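Local coordinates for protein adenylate kinase (PDB 3BE4) that probably transfers a phosphoryl group between ATP and AMP, as adenylate kinases do, and here holds the two-substrate mimic bis(adenosine)-5'-pentaphosphate, at residues I9-P14 and V115-I120; G61-D66 and F91-P96. All blocks are in the same frame, centred on the assembly; numbering follows the deposited sequence.

Contact 1: I9-P14 and V115-I120. With AP5 (bis(adenosine)-5'-pentaphosphate), chain C.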
loop_
_atom_site.group_PDB
_atom_site.type_symbol
_atom_site.label_atom_id
_atom_site.label_comp_id
_atom_site.label_asym_id
_atom_site.label_seq_id
_atom_site.Cartn_x
_atom_site.Cartn_y
_atom_site.Cartn_z
ATOM N N ILE A 9 3.668 6.512 6.291
ATOM C CA ILE A 9 3.676 6.086 4.865
ATOM C C ILE A 9 4.516 4.797 4.812
ATOM O O ILE A 9 5.551 4.728 5.447
ATOM C CB ILE A 9 4.411 7.168 4.016
ATOM C CG1 ILE A 9 3.593 8.496 3.956
ATOM C CG2 ILE A 9 4.564 6.710 2.542
ATOM C CD1 ILE A 9 4.265 9.601 3.141
ATOM N N LEU A 10 4.014 3.807 4.099
ATOM C CA LEU A 10 4.842 2.641 3.727
ATOM C C LEU A 10 5.296 2.797 2.239
ATOM O O LEU A 10 4.466 3.066 1.342
ATOM C CB LEU A 10 4.003 1.409 3.852
ATOM C CG LEU A 10 3.363 1.194 5.248
ATOM C CD1 LEU A 10 2.752 -0.168 5.248
ATOM C CD2 LEU A 10 4.350 1.363 6.338
ATOM N N ILE A 11 6.604 2.697 1.915
ATOM C CA ILE A 11 6.987 2.754 0.514
ATOM C C ILE A 11 7.705 1.394 0.294
ATOM O O ILE A 11 8.431 0.876 1.148
ATOM C CB ILE A 11 8.128 3.820 0.350
ATOM C CG1 ILE A 11 7.547 5.218 0.523
ATOM C CG2 ILE A 11 8.688 3.785 -1.117
ATOM C CD1 ILE A 11 8.714 6.254 0.554
ATOM N N GLY A 12 7.497 0.833 -0.854
ATOM C CA GLY A 12 8.217 -0.414 -1.102
ATOM C C GLY A 12 7.727 -0.858 -2.485
ATOM O O GLY A 12 6.715 -0.386 -2.977
ATOM N N ALA A 13 8.500 -1.769 -3.046
ATOM C CA ALA A 13 8.179 -2.315 -4.390
ATOM C C ALA A 13 6.748 -2.810 -4.425
ATOM O O ALA A 13 6.238 -3.293 -3.382
ATOM C CB ALA A 13 9.162 -3.377 -4.733
ATOM N N PRO A 14 6.073 -2.819 -5.589
ATOM C CA PRO A 14 4.826 -3.495 -5.759
ATOM C C PRO A 14 5.025 -4.963 -5.274
ATOM O O PRO A 14 5.990 -5.644 -5.568
ATOM C CB PRO A 14 4.562 -3.389 -7.267
ATOM C CG PRO A 14 5.945 -3.095 -7.826
ATOM C CD PRO A 14 6.567 -2.217 -6.888
ATOM N N VAL A 115 8.157 7.253 7.921
ATOM C CA VAL A 115 7.986 6.631 6.599
ATOM C C VAL A 115 8.816 5.347 6.716
ATOM O O VAL A 115 9.985 5.366 7.168
ATOM C CB VAL A 115 8.584 7.544 5.475
ATOM C CG1 VAL A 115 8.595 6.825 4.145
ATOM C CG2 VAL A 115 7.786 8.868 5.360
ATOM N N ILE A 116 8.253 4.241 6.279
ATOM C CA ILE A 116 8.933 2.939 6.473
ATOM C C ILE A 116 9.137 2.390 5.074
ATOM O O ILE A 116 8.168 2.155 4.309
ATOM C CB ILE A 116 8.052 1.954 7.260
ATOM C CG1 ILE A 116 7.953 2.522 8.670
ATOM C CG2 ILE A 116 8.767 0.547 7.405
ATOM C CD1 ILE A 116 7.098 1.625 9.716
ATOM N N TYR A 117 10.391 2.068 4.749
ATOM C CA TYR A 117 10.728 1.613 3.397
ATOM C C TYR A 117 10.980 0.091 3.477
ATOM O O TYR A 117 11.813 -0.395 4.269
ATOM C CB TYR A 117 11.999 2.320 2.939
ATOM C CG TYR A 117 12.609 1.811 1.627
ATOM C CD1 TYR A 117 11.844 1.367 0.564
ATOM C CD2 TYR A 117 13.984 1.820 1.493
ATOM C CE1 TYR A 117 12.472 0.823 -0.643
ATOM C CE2 TYR A 117 14.575 1.345 0.350
ATOM C CZ TYR A 117 13.825 0.846 -0.675
ATOM O OH TYR A 117 14.537 0.419 -1.774
ATOM N N PHE A 118 10.228 -0.672 2.695
ATOM C CA PHE A 118 10.298 -2.142 2.740
ATOM C C PHE A 118 11.378 -2.545 1.718
ATOM O O PHE A 118 11.165 -2.404 0.493
ATOM C CB PHE A 118 8.973 -2.746 2.237
ATOM C CG PHE A 118 7.868 -2.769 3.308
ATOM C CD1 PHE A 118 7.566 -1.638 4.125
ATOM C CD2 PHE A 118 7.112 -3.923 3.465
ATOM C CE1 PHE A 118 6.522 -1.737 5.110
ATOM C CE2 PHE A 118 6.091 -4.003 4.353
ATOM C CZ PHE A 118 5.792 -2.937 5.257
ATOM N N GLU A 119 12.532 -2.986 2.213
ATOM C CA GLU A 119 13.596 -3.381 1.255
ATOM C C GLU A 119 13.423 -4.821 0.824
ATOM O O GLU A 119 13.370 -5.722 1.625
ATOM C CB GLU A 119 14.959 -3.215 1.904
ATOM C CG GLU A 119 15.233 -1.803 2.158
ATOM C CD GLU A 119 16.718 -1.597 2.649
ATOM O OE1 GLU A 119 17.053 -2.129 3.739
ATOM O OE2 GLU A 119 17.513 -0.892 1.941
ATOM N N ILE A 120 13.397 -5.004 -0.480
ATOM C CA ILE A 120 13.171 -6.415 -1.004
ATOM C C ILE A 120 13.553 -6.356 -2.440
ATOM O O ILE A 120 13.328 -5.348 -3.102
ATOM C CB ILE A 120 11.715 -6.893 -0.798
ATOM C CG1 ILE A 120 11.513 -8.291 -1.408
ATOM C CG2 ILE A 120 10.780 -5.916 -1.364
ATOM C CD1 ILE A 120 10.175 -8.958 -0.949
HETATM P PA AP5 C . -1.661 -1.660 -5.545
HETATM O O1A AP5 C . -2.957 -2.429 -5.241
HETATM O O2A AP5 C . -1.035 -0.866 -4.496
HETATM O O3A AP5 C . -0.592 -2.679 -6.162
HETATM P PB AP5 C . 0.997 -2.665 -6.142
HETATM O O1B AP5 C . 1.511 -1.311 -6.038
HETATM O O2B AP5 C . 1.448 -3.592 -7.278
HETATM O O3B AP5 C . 1.250 -3.436 -4.671
HETATM P PG AP5 C . 0.575 -4.729 -4.099
HETATM O O1G AP5 C . 0.655 -5.788 -5.143
HETATM O O2G AP5 C . -0.733 -4.321 -3.557
HETATM O O3G AP5 C . 1.657 -4.992 -2.978
HETATM P PD AP5 C . 1.641 -4.996 -1.346
HETATM O O1D AP5 C . 0.319 -4.537 -0.903
HETATM O O2D AP5 C . 2.882 -4.312 -0.946
HETATM O O3D AP5 C . 1.885 -6.544 -1.026
HETATM P PE AP5 C . 0.859 -7.589 -0.395
HETATM O O1E AP5 C . -0.311 -7.646 -1.224
HETATM O O2E AP5 C . 0.670 -7.351 1.090
HETATM O O5F AP5 C . -1.838 -0.650 -6.771
HETATM C C5F AP5 C . -2.592 -1.224 -7.851
HETATM C C4F AP5 C . -2.233 -0.285 -9.077
HETATM O O4F AP5 C . -3.051 0.855 -8.960
HETATM C C3F AP5 C . -0.848 0.220 -9.220
HETATM O O3F AP5 C . -0.006 -0.717 -9.857
HETATM C C2F AP5 C . -1.170 1.424 -10.129
HETATM O O2F AP5 C . -1.596 0.975 -11.474
HETATM C C1F AP5 C . -2.389 2.036 -9.464
HETATM N N9A AP5 C . -1.996 2.923 -8.401
HETATM C C8A AP5 C . -2.208 2.635 -7.025
HETATM N N7A AP5 C . -1.764 3.634 -6.280
HETATM C C5A AP5 C . -1.296 4.628 -7.162
HETATM C C6A AP5 C . -0.788 5.892 -6.930
HETATM N N6A AP5 C . -0.445 6.453 -5.765
HETATM N N1A AP5 C . -0.433 6.592 -8.110
HETATM C C2A AP5 C . -0.711 6.064 -9.281
HETATM N N3A AP5 C . -1.215 4.841 -9.556
HETATM C C4A AP5 C . -1.596 4.119 -8.404
HETATM O O5J AP5 C . 1.728 -8.895 -0.465
HETATM C C5J AP5 C . 1.987 -9.559 -1.797
HETATM C C4J AP5 C . 2.060 -11.067 -1.475
HETATM O O4J AP5 C . 3.139 -11.448 -0.599
HETATM C C3J AP5 C . 0.732 -11.607 -0.939
HETATM O O3J AP5 C . 0.502 -12.893 -1.475
HETATM C C2J AP5 C . 1.145 -11.749 0.493
HETATM O O2J AP5 C . 0.406 -12.778 1.137
HETATM C C1J AP5 C . 2.532 -12.215 0.574
HETATM N N9B AP5 C . 3.370 -11.822 1.665
HETATM C C8B AP5 C . 3.289 -10.643 2.403
HETATM N N7B AP5 C . 4.303 -10.636 3.288
HETATM C C5B AP5 C . 5.026 -11.795 3.134
HETATM C C6B AP5 C . 6.276 -12.254 3.654
HETATM N N6B AP5 C . 6.908 -11.539 4.584
HETATM N N1B AP5 C . 6.743 -13.460 3.225
HETATM C C2B AP5 C . 6.087 -14.142 2.190
HETATM N N3B AP5 C . 4.939 -13.707 1.587
HETATM C C4B AP5 C . 4.449 -12.477 1.988
HETATM O O HOH W 1 11.050 -2.238 -2.107
#
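Ile9 pairs with Val115, as two neighbouring parallel strands in the five-stranded sheet of this P-loop kinase fold run side by side. Its carbonyl O accepts Ile116 N at 2.9 Å, while its CB lies against Val115 CG2. Leu10 turns to the other face of the sheet. Its CG stands anti to the carbonyl carbon (chi1 -56°), and CD2 reaches Ile116 CB at 3.9 Å and Phe118 CE1, with CD1 also against that ring; helix 18-29 covers this side. Ile11 is bonded through both its backbone N and its O: N gives to Ile116 O at 2.9 Å, and O takes Phe118 N at 2.8 Å. The same O lies in the plane of the Tyr117 ring, at its edge, 3.5 Å from CD1. On the face with Ile9, Ile11 CD1 meets Val115 CG1 at 3.6 Å, and Tyr191 of helix 186-192 packs over both residues. At Gly12 the CA comes within 4.1 Å of Phe118 CB, and a side chain here would run into that CB. Beyond it the chains part, and a water bridges Ala13 N and Phe118 O. Pro14 then heads for the ligand, its CB 3.1 Å from O2B of AP5. Backbone polar atoms thus pair between two apolar layers, and water takes over the bridge where the strand passes into the phosphate-binding P-loop.

Contact 2: G61-D66 and F91-P96; sequences GNFVGD and FPRTIP. With AP5 (bis(adenosine)-5'-pentaphosphate), chain C.
This contact of two loops and the helix starts they lead into walls the pocket of one of the two adenosines, consistent with the AMP site of adenylate kinases: the turn between helices 52-60 and 66-78 faces the segment leading into helix 95-108. Two side-chain meetings carry it, one apolar and beside the ligand, one polar and farther out. In the first, Arg93 lays its aliphatic chain across the Phe63 ring, a CH-pi contact with CD over the face, 3.8 Å from the ring centroid. The guanidinium stands at 82° to that ring. A bend at chi3 (79°) turns NE away from the straight course of the chain; NE is held by Gly90 O, and the group covers the imidazole side of this adenine. Its NH1 and NH2 both bond to O1B of AP5, at 2.9 Å and 3.0 Å, so one phosphate oxygen is gripped twice, and a weaker bond from NH2 goes to O2A. Backbone atoms of 61-66 read the rest of the nucleoside: Val64 N donates to N3A at 3.1 Å, and Asn62 O accepts the ribose hydroxyl O2F at 2.6 Å. Thr94 slides CG2 past Phe63 CE2 and is the N-cap of helix 95-108, its OG1 also taking Gln97 N. Asp66 OD2 rests against Pro96 CB at 3.3 Å, while OD1 is held by Gln97 NE2. Thr94 OG1 donates to Asp66 OD1 at 2.9 Å from above the carboxylate plane, 46° out of it.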
loop_
_atom_site.group_PDB
_atom_site.type_symbol
_atom_site.label_atom_id
_atom_site.label_comp_id
_atom_site.label_asym_id
_atom_site.label_seq_id
_atom_site.Cartn_x
_atom_site.Cartn_y
_atom_site.Cartn_z
ATOM N N GLY A 61 -0.152 -2.123 -15.502
ATOM C CA GLY A 61 0.896 -1.876 -14.467
ATOM C C GLY A 61 1.340 -0.472 -14.379
ATOM O O GLY A 61 2.187 -0.168 -13.509
ATOM N N ASN A 62 0.798 0.432 -15.189
ATOM C CA ASN A 62 1.187 1.826 -15.166
ATOM C C ASN A 62 0.499 2.614 -14.099
ATOM O O ASN A 62 -0.538 2.140 -13.548
ATOM C CB ASN A 62 0.875 2.478 -16.584
ATOM C CG ASN A 62 1.943 2.089 -17.617
ATOM O OD1 ASN A 62 3.080 2.577 -17.561
ATOM N ND2 ASN A 62 1.579 1.166 -18.506
ATOM N N PHE A 63 1.036 3.789 -13.799
ATOM C CA PHE A 63 0.456 4.674 -12.874
ATOM C C PHE A 63 -0.779 5.382 -13.388
ATOM O O PHE A 63 -0.785 5.884 -14.525
ATOM C CB PHE A 63 1.383 5.789 -12.413
ATOM C CG PHE A 63 2.538 5.304 -11.619
ATOM C CD1 PHE A 63 2.667 3.931 -11.168
ATOM C CD2 PHE A 63 3.540 6.241 -11.253
ATOM C CE1 PHE A 63 3.793 3.513 -10.340
ATOM C CE2 PHE A 63 4.650 5.860 -10.475
ATOM C CZ PHE A 63 4.752 4.522 -9.910
ATOM N N VAL A 64 -1.804 5.556 -12.529
ATOM C CA VAL A 64 -2.861 6.410 -12.863
ATOM C C VAL A 64 -2.347 7.822 -12.621
ATOM O O VAL A 64 -1.364 8.030 -11.891
ATOM C CB VAL A 64 -4.056 6.018 -11.924
ATOM C CG1 VAL A 64 -5.179 7.034 -11.931
ATOM C CG2 VAL A 64 -4.533 4.602 -12.316
ATOM N N GLY A 65 -3.027 8.807 -13.199
ATOM C CA GLY A 65 -2.653 10.240 -13.037
ATOM C C GLY A 65 -2.467 10.764 -11.594
ATOM O O GLY A 65 -3.254 10.362 -10.670
ATOM N N ASP A 66 -1.447 11.560 -11.325
ATOM C CA ASP A 66 -1.208 12.124 -10.001
ATOM C C ASP A 66 -2.446 12.799 -9.463
ATOM O O ASP A 66 -2.796 12.667 -8.262
ATOM C CB ASP A 66 -0.117 13.147 -10.082
ATOM C CG ASP A 66 1.289 12.480 -10.204
ATOM O OD1 ASP A 66 1.547 11.253 -9.835
ATOM O OD2 ASP A 66 2.277 13.190 -10.682
ATOM N N PHE A 91 1.041 5.048 -1.706
ATOM C CA PHE A 91 0.872 6.515 -1.983
ATOM C C PHE A 91 1.648 7.153 -0.886
ATOM O O PHE A 91 1.502 6.764 0.272
ATOM C CB PHE A 91 -0.631 6.937 -1.866
ATOM C CG PHE A 91 -0.809 8.399 -1.987
ATOM C CD1 PHE A 91 -1.090 8.988 -3.233
ATOM C CD2 PHE A 91 -0.582 9.199 -0.892
ATOM C CE1 PHE A 91 -1.168 10.420 -3.317
ATOM C CE2 PHE A 91 -0.704 10.618 -1.006
ATOM C CZ PHE A 91 -0.943 11.207 -2.206
ATOM N N PRO A 92 2.353 8.191 -1.183
ATOM C CA PRO A 92 2.669 8.635 -2.588
ATOM C C PRO A 92 3.532 7.678 -3.369
ATOM O O PRO A 92 4.291 6.958 -2.763
ATOM C CB PRO A 92 3.548 9.945 -2.346
ATOM C CG PRO A 92 4.047 9.772 -1.007
ATOM C CD PRO A 92 3.006 9.022 -0.169
ATOM N N ARG A 93 3.510 7.722 -4.704
ATOM C CA ARG A 93 4.421 6.859 -5.385
ATOM C C ARG A 93 5.144 7.678 -6.459
ATOM O O ARG A 93 5.902 7.119 -7.205
ATOM C CB ARG A 93 3.707 5.437 -5.757
ATOM C CG ARG A 93 2.695 5.523 -6.759
ATOM C CD ARG A 93 2.469 4.102 -7.225
ATOM N NE ARG A 93 1.603 3.345 -6.268
ATOM C CZ ARG A 93 1.467 2.028 -6.362
ATOM N NH1 ARG A 93 2.141 1.249 -7.221
ATOM N NH2 ARG A 93 0.565 1.468 -5.505
ATOM N N THR A 94 4.959 9.015 -6.489
ATOM C CA THR A 94 5.752 9.900 -7.346
ATOM C C THR A 94 6.067 11.145 -6.483
ATOM O O THR A 94 5.413 11.427 -5.475
ATOM C CB THR A 94 4.995 10.412 -8.589
ATOM O OG1 THR A 94 3.856 11.226 -8.144
ATOM C CG2 THR A 94 4.532 9.291 -9.452
ATOM N N ILE A 95 7.034 11.932 -6.926
ATOM C CA ILE A 95 7.398 13.128 -6.250
ATOM C C ILE A 95 6.218 14.137 -6.283
ATOM O O ILE A 95 5.984 14.675 -5.204
ATOM C CB ILE A 95 8.754 13.762 -6.880
ATOM C CG1 ILE A 95 9.895 12.824 -6.623
ATOM C CG2 ILE A 95 9.009 15.091 -6.216
ATOM C CD1 ILE A 95 10.198 12.694 -5.086
ATOM N N PRO A 96 5.513 14.411 -7.428
ATOM C CA PRO A 96 4.309 15.284 -7.350
ATOM C C PRO A 96 3.265 14.825 -6.354
ATOM O O PRO A 96 2.666 15.641 -5.679
ATOM C CB PRO A 96 3.776 15.390 -8.793
ATOM C CG PRO A 96 5.076 15.119 -9.589
ATOM C CD PRO A 96 5.865 14.080 -8.848
HETATM P PA AP5 C . -1.661 -1.660 -5.545
HETATM O O1A AP5 C . -2.957 -2.429 -5.241
HETATM O O2A AP5 C . -1.035 -0.866 -4.496
HETATM O O3A AP5 C . -0.592 -2.679 -6.162
HETATM P PB AP5 C . 0.997 -2.665 -6.142
HETATM O O1B AP5 C . 1.511 -1.311 -6.038
HETATM O O2B AP5 C . 1.448 -3.592 -7.278
HETATM O O3B AP5 C . 1.250 -3.436 -4.671
HETATM P PG AP5 C . 0.575 -4.729 -4.099
HETATM O O1G AP5 C . 0.655 -5.788 -5.143
HETATM O O2G AP5 C . -0.733 -4.321 -3.557
HETATM O O3G AP5 C . 1.657 -4.992 -2.978
HETATM P PD AP5 C . 1.641 -4.996 -1.346
HETATM O O1D AP5 C . 0.319 -4.537 -0.903
HETATM O O2D AP5 C . 2.882 -4.312 -0.946
HETATM O O3D AP5 C . 1.885 -6.544 -1.026
HETATM P PE AP5 C . 0.859 -7.589 -0.395
HETATM O O1E AP5 C . -0.311 -7.646 -1.224
HETATM O O2E AP5 C . 0.670 -7.351 1.090
HETATM O O5F AP5 C . -1.838 -0.650 -6.771
HETATM C C5F AP5 C . -2.592 -1.224 -7.851
HETATM C C4F AP5 C . -2.233 -0.285 -9.077
HETATM O O4F AP5 C . -3.051 0.855 -8.960
HETATM C C3F AP5 C . -0.848 0.220 -9.220
HETATM O O3F AP5 C . -0.006 -0.717 -9.857
HETATM C C2F AP5 C . -1.170 1.424 -10.129
HETATM O O2F AP5 C . -1.596 0.975 -11.474
HETATM C C1F AP5 C . -2.389 2.036 -9.464
HETATM N N9A AP5 C . -1.996 2.923 -8.401
HETATM C C8A AP5 C . -2.208 2.635 -7.025
HETATM N N7A AP5 C . -1.764 3.634 -6.280
HETATM C C5A AP5 C . -1.296 4.628 -7.162
HETATM C C6A AP5 C . -0.788 5.892 -6.930
HETATM N N6A AP5 C . -0.445 6.453 -5.765
HETATM N N1A AP5 C . -0.433 6.592 -8.110
HETATM C C2A AP5 C . -0.711 6.064 -9.281
HETATM N N3A AP5 C . -1.215 4.841 -9.556
HETATM C C4A AP5 C . -1.596 4.119 -8.404
HETATM O O5J AP5 C . 1.728 -8.895 -0.465
HETATM C C5J AP5 C . 1.987 -9.559 -1.797
HETATM C C4J AP5 C . 2.060 -11.067 -1.475
HETATM O O4J AP5 C . 3.139 -11.448 -0.599
HETATM C C3J AP5 C . 0.732 -11.607 -0.939
HETATM O O3J AP5 C . 0.502 -12.893 -1.475
HETATM C C2J AP5 C . 1.145 -11.749 0.493
HETATM O O2J AP5 C . 0.406 -12.778 1.137
HETATM C C1J AP5 C . 2.532 -12.215 0.574
HETATM N N9B AP5 C . 3.370 -11.822 1.665
HETATM C C8B AP5 C . 3.289 -10.643 2.403
HETATM N N7B AP5 C . 4.303 -10.636 3.288
HETATM C C5B AP5 C . 5.026 -11.795 3.134
HETATM C C6B AP5 C . 6.276 -12.254 3.654
HETATM N N6B AP5 C . 6.908 -11.539 4.584
HETATM N N1B AP5 C . 6.743 -13.460 3.225
HETATM C C2B AP5 C . 6.087 -14.142 2.190
HETATM N N3B AP5 C . 4.939 -13.707 1.587
HETATM C C4B AP5 C . 4.449 -12.477 1.988
#

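Overall arrangement
Contact 1 is core and contact 2 only partly buried, its outer end reaching exposed Pro96. They differ in chemistry accordingly: 9-14 and 115-120 are joined by regular backbone bonds and apolar side chains, whereas 61-66 and 91-96 meet mainly through side chains, with a phenylalanine, an arginine, a threonine and an aspartate among them. Their centres lie about 15 Å apart, yet they touch, Ile9 CD1 packing on Pro92 CD at 3.6 Å. Along the chain contact 2 is nested within the loop that contact 1 closes, and helix 95-108 leads on to strand 114-119. Both reach AP5: contact 1 brings Pro14 to its phosphates, contact 2 holds one adenosine and its nearby phosphates.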